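Local coordinates for protein carbohydrate binding module (Uncultured bacterium, PDB 2W3J) that probably binds uronic acid sugars as a family 35 carbohydrate-binding module, a small beta-sandwich domain that carries bound calcium, at residues 3-7 with 26-31; 8-12 with 133-137; 37-43 with 108-114; 53-59 with 121-127; 70-74 with 97-102. One frame throughout, in Å; residues are numbered along the deposited sequence. Where two conformers were deposited one is given.

Contact 1: 3-7 with 26-31; sequences LFEES and TGTGFI. With CA (calcium ion), chain C.
Glu5 and Glu6, neighbours in segment 3-7, reach across to segment 26-31 and share a calcium ion with it. The metal bonds come first. Each glutamate gives one oxygen: Glu5 OE1 lies 2.4 Å from the ion and Glu6 OE1 2.6 Å from it. The other segment answers with main-chain carbonyls, Thr26 O at 2.4 Å and Gly29 O at the same distance, the first and last residues of a type II' beta turn. Both glutamate chains are bent at chi2, which swings the carboxylates of these consecutive residues inward to the ion.

Hydrogen bonds hold the second oxygen of each carboxylate and so fix its rotation. Thr26 OG1 donates to the syn lone pair of Glu5 OE2 (2.6 Å), while Thr28 OG1 donates to the anti lone pair of Glu6 OE2 (3.0 Å). Thr28 N adds a weak bond to Glu6 OE2 and a firmer one to a water that donates in turn to Glu6 O. Threonine suits both places, since its hydroxyl, on a short branch, stays close to the backbone and can donate to the carboxylate oxygen not bound to the metal.

Apolar contact is slight: Glu6 CB rests on Ile31 CD1 at 3.7 Å. Gly27 meets a steric demand, because a CB there would run into Glu5 OE1, and its positive phi also favours glycine.

Asp122 completes the six ligands with its carbonyl and one carboxylate oxygen. Carboxylates mixed with turn carbonyls around one ion make a typical calcium site, here tying a loop to the edge strand of a beta-sandwich.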
# COMPACT_ATOMS: atom_id res chain seq x y z
N LEU A 3 -0.00 9.44 -6.78
CA LEU A 3 -0.89 8.82 -5.81
C LEU A 3 -1.58 7.66 -6.46
O LEU A 3 -2.32 7.83 -7.45
CB LEU A 3 -1.91 9.86 -5.34
CG LEU A 3 -3.00 9.37 -4.38
CD1 LEU A 3 -2.36 8.88 -3.08
CD2 LEU A 3 -4.04 10.51 -4.07
N PHE A 4 -1.36 6.45 -5.91
CA PHE A 4 -1.86 5.21 -6.51
C PHE A 4 -3.13 4.73 -5.79
O PHE A 4 -3.09 4.46 -4.61
CB PHE A 4 -0.80 4.09 -6.34
CG PHE A 4 0.45 4.31 -7.17
CD1 PHE A 4 0.62 3.64 -8.36
CD2 PHE A 4 1.44 5.19 -6.72
CE1 PHE A 4 1.79 3.84 -9.14
CE2 PHE A 4 2.60 5.41 -7.50
CZ PHE A 4 2.75 4.72 -8.70
N GLU A 5 -4.23 4.65 -6.54
CA GLU A 5 -5.53 4.21 -6.04
C GLU A 5 -5.84 2.83 -6.59
O GLU A 5 -5.41 2.44 -7.70
CB GLU A 5 -6.61 5.19 -6.53
CG GLU A 5 -6.40 6.59 -6.01
CD GLU A 5 -6.80 6.76 -4.55
OE1 GLU A 5 -7.36 5.81 -3.95
OE2 GLU A 5 -6.58 7.87 -4.00
N GLU A 6 -6.65 2.08 -5.85
CA GLU A 6 -7.15 0.83 -6.40
C GLU A 6 -7.95 1.06 -7.69
O GLU A 6 -8.57 2.11 -7.88
CB GLU A 6 -8.00 0.12 -5.33
CG GLU A 6 -9.33 0.79 -4.99
CD GLU A 6 -9.21 2.21 -4.41
OE1 GLU A 6 -8.24 2.50 -3.67
OE2 GLU A 6 -10.13 3.04 -4.68
N SER A 7 -7.86 0.07 -8.58
CA SER A 7 -8.55 0.09 -9.87
C SER A 7 -8.10 1.24 -10.79
O SER A 7 -8.81 1.61 -11.74
CB SER A 7 -10.08 0.13 -9.66
OG SER A 7 -10.49 -0.86 -8.73
N THR A 26 -10.10 7.87 -0.45
CA THR A 26 -9.95 8.62 -1.68
C THR A 26 -10.13 7.66 -2.86
O THR A 26 -10.16 6.44 -2.69
CB THR A 26 -8.59 9.30 -1.76
OG1 THR A 26 -7.56 8.32 -1.66
CG2 THR A 26 -8.42 10.32 -0.63
N GLY A 27 -10.31 8.19 -4.07
CA GLY A 27 -10.65 7.32 -5.18
C GLY A 27 -11.99 6.66 -4.94
O GLY A 27 -12.89 7.26 -4.33
N THR A 28 -12.14 5.42 -5.42
CA THR A 28 -13.42 4.70 -5.38
C THR A 28 -13.64 3.95 -4.06
O THR A 28 -14.76 3.47 -3.77
CB THR A 28 -13.51 3.61 -6.53
OG1 THR A 28 -12.59 2.52 -6.28
CG2 THR A 28 -13.22 4.19 -7.85
N GLY A 29 -12.59 3.79 -3.26
CA GLY A 29 -12.73 2.88 -2.12
C GLY A 29 -11.38 2.50 -1.59
O GLY A 29 -10.46 3.30 -1.64
N PHE A 30 -11.26 1.28 -1.10
CA PHE A 30 -9.99 0.85 -0.51
C PHE A 30 -9.95 -0.65 -0.61
O PHE A 30 -10.97 -1.28 -0.95
CB PHE A 30 -9.94 1.25 0.98
CG PHE A 30 -11.17 0.88 1.77
CD1 PHE A 30 -11.30 -0.39 2.35
CD2 PHE A 30 -12.21 1.80 1.94
CE1 PHE A 30 -12.44 -0.75 3.08
CE2 PHE A 30 -13.34 1.44 2.71
CZ PHE A 30 -13.45 0.16 3.27
N ILE A 31 -8.78 -1.22 -0.32
CA ILE A 31 -8.63 -2.68 -0.31
C ILE A 31 -8.96 -3.26 1.07
O ILE A 31 -8.45 -2.81 2.07
CB ILE A 31 -7.20 -3.09 -0.69
CG1 ILE A 31 -6.84 -2.56 -2.09
CG2 ILE A 31 -7.03 -4.61 -0.59
CD1 ILE A 31 -7.85 -2.88 -3.19
CA CA C . -8.61 4.65 -2.28
O HOH W 1 -10.06 4.62 -7.35
O HOH W 2 -12.83 0.02 -7.81

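Contact 2: 8-12 with 133-137; sequences AVGFC and PAACP
Gly10 N and Ala134 O are joined by a water that accepts from the first and donates to the second, each bond measuring 2.7 Å. The water bridges the two backbones, whose end-to-end directions differ by 37°. Next to it Gly10 CA sits 3.8 Å from Pro133 CB. A side chain on Gly10 would press on that proline carbon, and the backbone angles alone already call for glycine.

This glycine is the third residue of a type II beta turn from Ala8 to Phe11, closed by Phe11 N donating to Ala8 O (3.0 Å). The turn leads into strand 11-14, while 133-137 is the tail that follows strand 131-133. Both strands pair with strand 40-47 of the beta-sandwich, so main-chain bonds to Ser44 from Gly10 and from Ala134 bring the tail beside the turn.

Val9 carries the outer apolar patch. With chi1 at 67°, its CG1 stands between the backbone N and the carbonyl carbon and meets Pro133 CG at 3.6 Å, the two side chains crossing at about a right angle. Pro133 also rests on Trp2 and Phe4.

Further along, Cys12 SG and Cys136 SG face each other at 3.1 Å. That is too long for a disulfide bond yet short for two sulfurs merely in contact, so whether they are ever covalently linked is doubtful from this model. Pro137 CD lies 4.2 Å from Cys12 SG, at the last modelled residue of the chain.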
# COMPACT_ATOMS: atom_id res chain seq x y z
N ALA A 8 -6.95 1.84 -10.50
CA ALA A 8 -6.43 2.87 -11.39
C ALA A 8 -5.13 2.28 -11.95
O ALA A 8 -4.60 1.33 -11.39
CB ALA A 8 -6.15 4.17 -10.63
N VAL A 9 -4.62 2.84 -13.05
CA VAL A 9 -3.37 2.32 -13.60
C VAL A 9 -2.28 2.37 -12.53
O VAL A 9 -2.22 3.30 -11.73
CB VAL A 9 -2.95 3.09 -14.93
CG1 VAL A 9 -2.60 4.53 -14.62
CG2 VAL A 9 -1.79 2.42 -15.58
N GLY A 10 -1.41 1.36 -12.50
CA GLY A 10 -0.36 1.29 -11.48
C GLY A 10 -0.79 0.30 -10.39
O GLY A 10 0.04 -0.15 -9.60
N PHE A 11 -2.08 -0.03 -10.34
CA PHE A 11 -2.58 -1.00 -9.36
C PHE A 11 -2.70 -2.36 -10.01
O PHE A 11 -3.38 -2.49 -11.02
CB PHE A 11 -3.95 -0.57 -8.82
CG PHE A 11 -4.50 -1.52 -7.79
CD1 PHE A 11 -4.13 -1.38 -6.46
CD2 PHE A 11 -5.36 -2.54 -8.15
CE1 PHE A 11 -4.61 -2.25 -5.48
CE2 PHE A 11 -5.85 -3.43 -7.16
CZ PHE A 11 -5.45 -3.26 -5.83
N CYS A 12 -2.04 -3.38 -9.45
CA CYS A 12 -1.98 -4.69 -10.11
C CYS A 12 -2.94 -5.71 -9.57
O CYS A 12 -3.68 -6.34 -10.33
CB CYS A 12 -0.56 -5.27 -10.02
SG CYS A 12 0.67 -4.14 -10.74
N PRO A 133 2.82 5.83 -13.00
CA PRO A 133 2.38 4.45 -12.92
C PRO A 133 3.03 3.67 -14.06
O PRO A 133 3.46 4.28 -15.03
CB PRO A 133 0.85 4.53 -13.12
CG PRO A 133 0.59 5.89 -13.68
CD PRO A 133 1.74 6.77 -13.35
N ALA A 134 3.13 2.36 -13.90
CA ALA A 134 3.65 1.48 -14.96
C ALA A 134 2.68 0.34 -15.24
O ALA A 134 1.78 0.08 -14.42
CB ALA A 134 5.03 0.93 -14.55
N ALA A 135 2.83 -0.33 -16.38
CA ALA A 135 1.98 -1.47 -16.68
C ALA A 135 2.22 -2.59 -15.66
O ALA A 135 3.32 -2.70 -15.10
CB ALA A 135 2.26 -1.99 -18.09
N CYS A 136 1.21 -3.42 -15.44
CA CYS A 136 1.33 -4.58 -14.56
C CYS A 136 2.06 -5.70 -15.27
O CYS A 136 1.77 -5.96 -16.43
CB CYS A 136 -0.06 -5.06 -14.19
SG CYS A 136 -0.94 -3.77 -13.32
N PRO A 137 3.00 -6.37 -14.59
CA PRO A 137 3.73 -7.48 -15.24
C PRO A 137 2.80 -8.59 -15.75
O PRO A 137 1.65 -8.67 -15.30
CB PRO A 137 4.62 -8.02 -14.12
CG PRO A 137 3.99 -7.52 -12.83
CD PRO A 137 3.43 -6.17 -13.19
O HOH W 3 -0.84 -0.35 -14.46

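Contact 3: 37-43 with 108-114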
# COMPACT_ATOMS: atom_id res chain seq x y z
N VAL A 37 -2.47 -14.61 6.80
CA VAL A 37 -1.06 -14.35 6.61
C VAL A 37 -0.76 -14.34 5.14
O VAL A 37 -1.28 -15.18 4.39
CB VAL A 37 -0.21 -15.46 7.29
CG1 VAL A 37 1.25 -15.28 6.91
CG2 VAL A 37 -0.39 -15.36 8.78
N GLY A 38 0.06 -13.37 4.71
CA GLY A 38 0.42 -13.30 3.30
C GLY A 38 -0.55 -12.55 2.39
O GLY A 38 -0.30 -12.42 1.20
N ALA A 39 -1.70 -12.12 2.91
CA ALA A 39 -2.61 -11.30 2.11
C ALA A 39 -1.79 -10.09 1.60
O ALA A 39 -1.06 -9.46 2.36
CB ALA A 39 -3.78 -10.81 2.95
N SER A 40 -1.97 -9.78 0.31
CA SER A 40 -1.11 -8.80 -0.36
C SER A 40 -1.81 -7.82 -1.27
O SER A 40 -2.93 -8.05 -1.74
CB SER A 40 -0.06 -9.52 -1.20
OG SER A 40 -0.64 -10.24 -2.27
N ILE A 41 -1.09 -6.74 -1.58
CA ILE A 41 -1.48 -5.80 -2.61
C ILE A 41 -0.21 -5.54 -3.42
O ILE A 41 0.89 -5.49 -2.83
CB ILE A 41 -1.92 -4.48 -2.00
CG1 ILE A 41 -3.17 -4.69 -1.16
CG2 ILE A 41 -2.22 -3.48 -3.14
CD1 ILE A 41 -3.53 -3.41 -0.31
N VAL A 42 -0.36 -5.42 -4.74
CA VAL A 42 0.79 -5.20 -5.63
C VAL A 42 0.53 -3.99 -6.51
O VAL A 42 -0.55 -3.86 -7.09
CB VAL A 42 1.00 -6.43 -6.55
CG1 VAL A 42 2.17 -6.18 -7.52
CG2 VAL A 42 1.28 -7.69 -5.69
N TRP A 43 1.56 -3.14 -6.63
CA TRP A 43 1.52 -1.97 -7.50
C TRP A 43 2.72 -2.00 -8.46
O TRP A 43 3.70 -2.74 -8.22
CB TRP A 43 1.68 -0.71 -6.66
CG TRP A 43 0.56 -0.42 -5.66
CD1 TRP A 43 -0.61 0.27 -5.91
CD2 TRP A 43 0.55 -0.76 -4.27
NE1 TRP A 43 -1.33 0.39 -4.73
CE2 TRP A 43 -0.64 -0.22 -3.72
CE3 TRP A 43 1.45 -1.42 -3.43
CZ2 TRP A 43 -0.96 -0.36 -2.37
CZ3 TRP A 43 1.13 -1.56 -2.08
CH2 TRP A 43 -0.08 -1.03 -1.57
N ILE A 108 6.02 -2.83 -6.13
CA ILE A 108 5.92 -2.62 -4.72
C ILE A 108 4.81 -3.57 -4.27
O ILE A 108 3.78 -3.65 -4.93
CB ILE A 108 5.47 -1.18 -4.37
CG1 ILE A 108 6.51 -0.15 -4.87
CG2 ILE A 108 5.26 -1.07 -2.88
CD1 ILE A 108 6.13 1.29 -4.45
N LYS A 109 5.07 -4.32 -3.20
CA LYS A 109 4.07 -5.24 -2.67
C LYS A 109 3.98 -5.02 -1.16
O LYS A 109 4.96 -4.74 -0.46
CB LYS A 109 4.43 -6.70 -3.05
CG LYS A 109 3.42 -7.77 -2.63
CD LYS A 109 3.88 -9.17 -3.18
CE LYS A 109 2.77 -10.28 -3.05
NZ LYS A 109 3.19 -11.61 -3.70
N LEU A 110 2.76 -5.14 -0.63
CA LEU A 110 2.60 -5.07 0.79
C LEU A 110 2.00 -6.42 1.21
O LEU A 110 1.00 -6.86 0.60
CB LEU A 110 1.62 -3.95 1.14
CG LEU A 110 1.38 -3.64 2.62
CD1 LEU A 110 2.61 -3.06 3.33
CD2 LEU A 110 0.24 -2.59 2.72
N VAL A 111 2.60 -7.05 2.21
CA VAL A 111 2.31 -8.47 2.52
C VAL A 111 2.02 -8.64 4.02
O VAL A 111 2.85 -8.31 4.87
CB VAL A 111 3.50 -9.40 2.15
CG1 VAL A 111 3.16 -10.89 2.47
CG2 VAL A 111 3.85 -9.25 0.65
N ALA A 112 0.84 -9.16 4.34
CA ALA A 112 0.43 -9.28 5.74
C ALA A 112 1.31 -10.29 6.50
O ALA A 112 1.54 -11.40 6.02
CB ALA A 112 -1.04 -9.77 5.81
N GLU A 113 1.70 -9.90 7.70
CA GLU A 113 2.52 -10.78 8.53
C GLU A 113 1.71 -11.58 9.53
O GLU A 113 2.26 -12.49 10.18
CB GLU A 113 3.55 -9.98 9.28
CG GLU A 113 4.59 -9.43 8.36
CD GLU A 113 5.85 -9.10 9.09
OE1 GLU A 113 6.26 -9.93 9.92
OE2 GLU A 113 6.42 -8.02 8.83
N THR A 114 0.42 -11.27 9.65
CA THR A 114 -0.42 -11.94 10.66
C THR A 114 -1.74 -12.35 10.09
O THR A 114 -2.12 -11.96 8.98
CB THR A 114 -0.71 -11.04 11.86
OG1 THR A 114 -1.74 -10.07 11.55
CG2 THR A 114 0.53 -10.32 12.29
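Trp43 packs its six-membered ring against Ile108 and Leu110 of the opposite strand, forming the apolar side of this strand pair. CE3 meets Ile108 CG2 at 3.9 Å, and CZ3, at the ring edge, meets Leu110 CB at 4.0 Å; tryptophan and leucine lie side by side and point the same way. Ile41, two residues before the tryptophan, lays its CG2 over one face of the indole, 3.4 Å above the plane and offset toward the rim. Large apolar residues suit this face because it looks into the sandwich, where Ile121 and Ile124 of the other sheet cover it.

Segments 40-43 and 108-112 are neighbouring antiparallel strands of a beta-sandwich sheet. Ile41 with Leu110 and Trp43 with Ile108 are hydrogen-bonded pairs; Trp43 N donates to Ile108 O almost straight (172°, 2.8 Å), whereas Ile108 N comes to Trp43 O from 40° above the carbonyl plane.

On the outer face Val111 CG1 packs on Gly38 CA (3.7 Å), and Lys109 runs out fully extended. CG anti to the backbone N (chi1 -176°) sends the chain across Val42, where Lys109 CG touches Val42 CG2 at 3.7 Å; its CE comes to 3.5 Å from Ser40 CB, a tightness left doubtful by a second Ser40 conformer. Lysine fits since its methylenes cover Val42 and the CB of Ser40. Were this chain cut back to an alanine, both would probably lose this cover. Beyond the strands, Gly38 N bonds to Ala112 O (2.8 Å), and Glu113 OE2, in the conformer given, is hydrogen-bonded to Thr80 and Thr70.

Contact 4: 53-59 with 121-127. With CA (calcium ion), chain C.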
# COMPACT_ATOMS: atom_id res chain seq x y z
N TYR A 53 13.15 6.89 -2.31
CA TYR A 53 11.97 7.75 -2.32
C TYR A 53 11.14 7.50 -1.08
O TYR A 53 11.18 6.39 -0.53
CB TYR A 53 11.12 7.44 -3.55
CG TYR A 53 11.81 7.75 -4.87
CD1 TYR A 53 11.60 8.97 -5.52
CD2 TYR A 53 12.66 6.82 -5.48
CE1 TYR A 53 12.22 9.25 -6.75
CE2 TYR A 53 13.29 7.10 -6.70
CZ TYR A 53 13.06 8.31 -7.32
OH TYR A 53 13.67 8.59 -8.53
N THR A 54 10.41 8.51 -0.61
CA THR A 54 9.47 8.31 0.50
C THR A 54 8.09 7.95 -0.05
O THR A 54 7.56 8.68 -0.90
CB THR A 54 9.31 9.58 1.33
OG1 THR A 54 10.61 9.99 1.78
CG2 THR A 54 8.44 9.30 2.53
N ALA A 55 7.54 6.82 0.42
CA ALA A 55 6.16 6.43 0.09
C ALA A 55 5.32 6.67 1.33
O ALA A 55 5.80 6.58 2.47
CB ALA A 55 6.09 4.96 -0.31
N GLN A 56 4.07 7.04 1.13
CA GLN A 56 3.16 7.14 2.25
C GLN A 56 1.93 6.28 1.99
O GLN A 56 1.27 6.42 0.97
CB GLN A 56 2.72 8.59 2.45
CG GLN A 56 1.75 8.74 3.64
CD GLN A 56 1.48 10.17 3.97
OE1 GLN A 56 2.23 10.81 4.73
NE2 GLN A 56 0.42 10.70 3.40
N ILE A 57 1.62 5.40 2.94
CA ILE A 57 0.45 4.51 2.80
C ILE A 57 -0.64 5.02 3.68
O ILE A 57 -0.42 5.28 4.87
CB ILE A 57 0.83 3.06 3.22
CG1 ILE A 57 1.96 2.56 2.30
CG2 ILE A 57 -0.42 2.12 3.09
CD1 ILE A 57 2.63 1.21 2.77
N ARG A 58 -1.83 5.24 3.11
CA ARG A 58 -2.96 5.72 3.91
C ARG A 58 -3.87 4.52 4.17
O ARG A 58 -4.17 3.75 3.26
CB ARG A 58 -3.72 6.82 3.16
CG ARG A 58 -4.79 7.51 3.98
CD ARG A 58 -5.34 8.75 3.22
NE ARG A 58 -6.27 9.53 4.04
CZ ARG A 58 -7.60 9.48 3.94
NH1 ARG A 58 -8.20 8.66 3.08
NH2 ARG A 58 -8.33 10.25 4.75
N PHE A 59 -4.29 4.35 5.41
CA PHE A 59 -4.94 3.10 5.79
C PHE A 59 -5.94 3.30 6.90
O PHE A 59 -5.89 4.32 7.65
CB PHE A 59 -3.88 2.05 6.23
CG PHE A 59 -3.16 2.39 7.53
CD1 PHE A 59 -3.61 1.87 8.77
CD2 PHE A 59 -2.04 3.21 7.52
CE1 PHE A 59 -2.93 2.17 9.96
CE2 PHE A 59 -1.36 3.53 8.71
CZ PHE A 59 -1.79 2.99 9.93
N ILE A 121 -6.46 -0.64 2.97
CA ILE A 121 -5.45 0.25 2.33
C ILE A 121 -6.12 1.17 1.32
O ILE A 121 -6.70 0.70 0.32
CB ILE A 121 -4.37 -0.55 1.63
CG1 ILE A 121 -3.73 -1.57 2.61
CG2 ILE A 121 -3.31 0.44 1.00
CD1 ILE A 121 -3.11 -0.88 3.85
N ASP A 122 -6.11 2.47 1.61
CA ASP A 122 -6.78 3.47 0.76
C ASP A 122 -5.92 3.78 -0.48
O ASP A 122 -6.42 3.87 -1.60
CB ASP A 122 -6.97 4.75 1.58
CG ASP A 122 -7.62 5.85 0.77
OD1 ASP A 122 -8.50 5.51 -0.06
OD2 ASP A 122 -7.25 7.01 1.01
N SER A 123 -4.63 3.96 -0.25
CA SER A 123 -3.76 4.39 -1.35
C SER A 123 -2.31 4.29 -0.91
O SER A 123 -2.00 4.19 0.29
CB SER A 123 -4.06 5.87 -1.67
OG SER A 123 -3.84 6.70 -0.50
N ILE A 124 -1.42 4.34 -1.89
CA ILE A 124 -0.02 4.59 -1.61
C ILE A 124 0.43 5.79 -2.47
O ILE A 124 0.04 5.90 -3.62
CB ILE A 124 0.88 3.33 -1.80
CG1 ILE A 124 2.29 3.64 -1.30
CG2 ILE A 124 0.94 2.79 -3.24
CD1 ILE A 124 3.16 2.39 -1.32
N ARG A 125 1.16 6.70 -1.83
CA ARG A 125 1.65 7.92 -2.48
C ARG A 125 3.17 7.85 -2.49
O ARG A 125 3.78 7.72 -1.44
CB ARG A 125 1.21 9.14 -1.66
CG ARG A 125 1.55 10.51 -2.29
CD ARG A 125 1.28 11.63 -1.31
NE ARG A 125 -0.10 11.67 -0.85
CZ ARG A 125 -1.06 12.34 -1.47
NH1 ARG A 125 -0.79 13.01 -2.59
NH2 ARG A 125 -2.30 12.34 -0.99
N VAL A 126 3.77 7.93 -3.68
CA VAL A 126 5.23 7.95 -3.75
C VAL A 126 5.67 9.39 -4.11
O VAL A 126 5.29 9.91 -5.17
CB VAL A 126 5.73 6.94 -4.79
CG1 VAL A 126 7.29 6.96 -4.91
CG2 VAL A 126 5.20 5.52 -4.41
N THR A 127 6.44 10.00 -3.23
CA THR A 127 6.87 11.38 -3.47
C THR A 127 8.20 11.46 -4.21
O THR A 127 9.03 10.55 -4.14
CB THR A 127 6.94 12.21 -2.18
OG1 THR A 127 7.83 11.59 -1.25
CG2 THR A 127 5.57 12.35 -1.59
CA CA C . -8.61 4.65 -2.28
O HOH W 4 10.82 10.97 -2.06
O HOH W 5 -1.28 7.50 0.40
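A classic beta bulge interrupts this antiparallel strand pair of the beta-sandwich just where it meets a calcium ion: Asp122 and Ser123 stand together against the single residue Arg58. Arg58 N donates to Ser123 O (3.0 Å) and Asp122 N to Arg58 O (2.9 Å), so two residues share one partner and the register shifts by one before Phe59 pairs with Ile121. The extra residue turns Asp122 toward the metal, which it binds through both its carbonyl O and OD1, at 2.4 Å each. OD2 is left for the salt bridge with Arg58 NH1 (2.8 Å). The nitrogen comes in from above the carboxylate plane, 54° out of it, while the oxygen lies in the guanidinium plane. A chi1 of -173° turns the arginine chain away from its own nitrogen, and, extended, it is long enough to run beside the aspartate; its NH1 is also held by Gly24 O.

On the opposite face of the pair, branched apolar chains mesh: Ile57 CG1 meets Ile124 CG1 at 3.8 Å, and Ile57 CG2 meets Ile121 CG2 at 3.9 Å. That face packs on strand 40-47 through Ile41, Trp43 and Leu45, while strands 2-5 and 93-101 flank the pair within its own sheet.

Contact 5: 70-74 with 97-102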
# COMPACT_ATOMS: atom_id res chain seq x y z
N THR A 70 4.74 -6.32 5.63
CA THR A 70 6.07 -6.02 5.09
C THR A 70 5.96 -5.35 3.74
O THR A 70 5.20 -5.80 2.89
CB THR A 70 6.91 -7.30 4.91
OG1 THR A 70 6.84 -8.10 6.10
CG2 THR A 70 8.39 -6.96 4.56
N VAL A 71 6.75 -4.30 3.55
CA VAL A 71 6.87 -3.61 2.27
C VAL A 71 7.98 -4.31 1.48
O VAL A 71 9.11 -4.43 1.99
CB VAL A 71 7.21 -2.13 2.49
CG1 VAL A 71 7.43 -1.40 1.14
CG2 VAL A 71 6.09 -1.44 3.31
N VAL A 72 7.63 -4.83 0.31
CA VAL A 72 8.54 -5.53 -0.57
C VAL A 72 8.75 -4.68 -1.82
O VAL A 72 7.77 -4.29 -2.46
CB VAL A 72 7.94 -6.87 -1.01
CG1 VAL A 72 8.89 -7.62 -1.96
CG2 VAL A 72 7.64 -7.73 0.24
N VAL A 73 9.99 -4.40 -2.20
CA VAL A 73 10.18 -3.57 -3.40
C VAL A 73 11.10 -4.32 -4.35
O VAL A 73 12.19 -4.74 -3.92
CB VAL A 73 10.75 -2.19 -3.04
CG1 VAL A 73 11.02 -1.36 -4.31
CG2 VAL A 73 9.79 -1.43 -2.07
N ASN A 74 10.64 -4.54 -5.57
CA ASN A 74 11.39 -5.34 -6.55
C ASN A 74 11.78 -6.70 -6.00
O ASN A 74 12.94 -7.14 -6.15
CB ASN A 74 12.60 -4.54 -7.00
CG ASN A 74 12.21 -3.30 -7.73
OD1 ASN A 74 12.79 -2.22 -7.54
ND2 ASN A 74 11.19 -3.42 -8.57
N VAL A 97 7.31 5.34 4.55
CA VAL A 97 8.38 4.35 4.46
C VAL A 97 9.28 4.75 3.30
O VAL A 97 8.81 5.12 2.21
CB VAL A 97 7.81 2.92 4.29
CG1 VAL A 97 6.97 2.80 3.02
CG2 VAL A 97 8.91 1.86 4.30
N ASP A 98 10.59 4.69 3.53
CA ASP A 98 11.55 4.95 2.46
C ASP A 98 11.81 3.70 1.64
O ASP A 98 12.05 2.60 2.18
CB ASP A 98 12.85 5.51 3.02
CG ASP A 98 12.68 6.95 3.55
OD1 ASP A 98 11.67 7.60 3.19
OD2 ASP A 98 13.54 7.41 4.33
N ILE A 99 11.75 3.84 0.33
CA ILE A 99 11.94 2.70 -0.54
C ILE A 99 12.96 2.97 -1.66
O ILE A 99 12.94 4.04 -2.29
CB ILE A 99 10.60 2.23 -1.15
CG1 ILE A 99 9.93 3.35 -1.96
CG2 ILE A 99 9.63 1.79 -0.04
CD1 ILE A 99 8.71 2.86 -2.79
N PRO A 100 13.86 2.00 -1.90
CA PRO A 100 14.82 2.12 -2.99
C PRO A 100 14.17 1.76 -4.30
O PRO A 100 13.65 0.66 -4.46
CB PRO A 100 15.91 1.10 -2.62
CG PRO A 100 15.15 0.00 -1.85
CD PRO A 100 14.08 0.78 -1.08
N LEU A 101 14.19 2.69 -5.26
CA LEU A 101 13.66 2.43 -6.57
C LEU A 101 14.76 2.47 -7.61
O LEU A 101 15.74 3.22 -7.48
CB LEU A 101 12.59 3.46 -6.94
CG LEU A 101 11.37 3.47 -6.01
CD1 LEU A 101 10.40 4.57 -6.45
CD2 LEU A 101 10.69 2.07 -6.08
N LYS A 102 14.60 1.68 -8.65
CA LYS A 102 15.52 1.64 -9.77
C LYS A 102 14.96 2.49 -10.90
O LYS A 102 13.74 2.74 -10.95
CB LYS A 102 15.67 0.20 -10.27
CG LYS A 102 16.15 -0.80 -9.23
CD LYS A 102 16.78 -2.03 -9.90
CE LYS A 102 15.84 -3.22 -10.03
NZ LYS A 102 16.03 -4.23 -8.93
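Val73 and Ile99 are brought together by their first torsions. In Val73, a chi1 of 176° sets CG1 across from the backbone nitrogen and leaves CG2 beside it; in Ile99, chi1 of 59° leaves CG2 anti to the carbonyl carbon, where it stands up toward the valine. The two CG2 methyls meet at 3.8 Å, the side chains crossing at about a right angle. The other valine branch, CG1, is pressed against Pro100 O at 3.3 Å and reaches Leu101 CD2 at 3.9 Å, so one small residue touches three consecutive residues of the facing strand.

Two residues earlier, Val71 meets the same isoleucine methyl with its other branch: its CG1 lies 4.1 Å from Ile99 CG2, and its CG2 lies 4.3 Å from Val97 CG1. Ile99 CG2 is thus shared by both valines.

Here the two sheets of the beta-sandwich face each other. Strands 70-73 and 97-101 belong to different sheets, their axes 8.0 Å apart and crossing at -19°, and they meet mainly through side chains, without a backbone bond between them. Beta-branched residues suit such an interface, being compact and favourable in strands. Leu110, Ile78 and Leu81 close round the valines from the neighbouring strands of their own sheet. An alanine in place of Val73 lacks both methyls, which would probably leave a gap over Ile99 CG2 and Leu101 CD2.

At the end of strand 69-73, Asn74 takes up positive phi, which asparagine tolerates well. In the conformer given, Lys102 passes near Asn74 CB, a loose and doubtful contact, while Lys102 N bonds to Asn106 OD1.

How the contacts relate
Contacts 1 and 4 meet at one calcium ion: four ligands come from contact 1 and two from Asp122 of contact 4, with centres 11 Å apart. They also share a sheet, Phe4 N probably bonding to Ile124 O (2.7 Å). Contacts 2 and 3 lie in the opposing sheet, where Cys12 N probably bonds to Val42 O. The two sheets close on each other between contacts 3 and 4, Trp43 CE2 meeting Ile124 CG2 at 3.4 Å, and again within contact 5. Contact 5 borders both contact 3 and contact 4, through strands 104-112 and 51-60. It lies about 20 Å from contact 1, centre to centre, on the opposite side of the chain's centre.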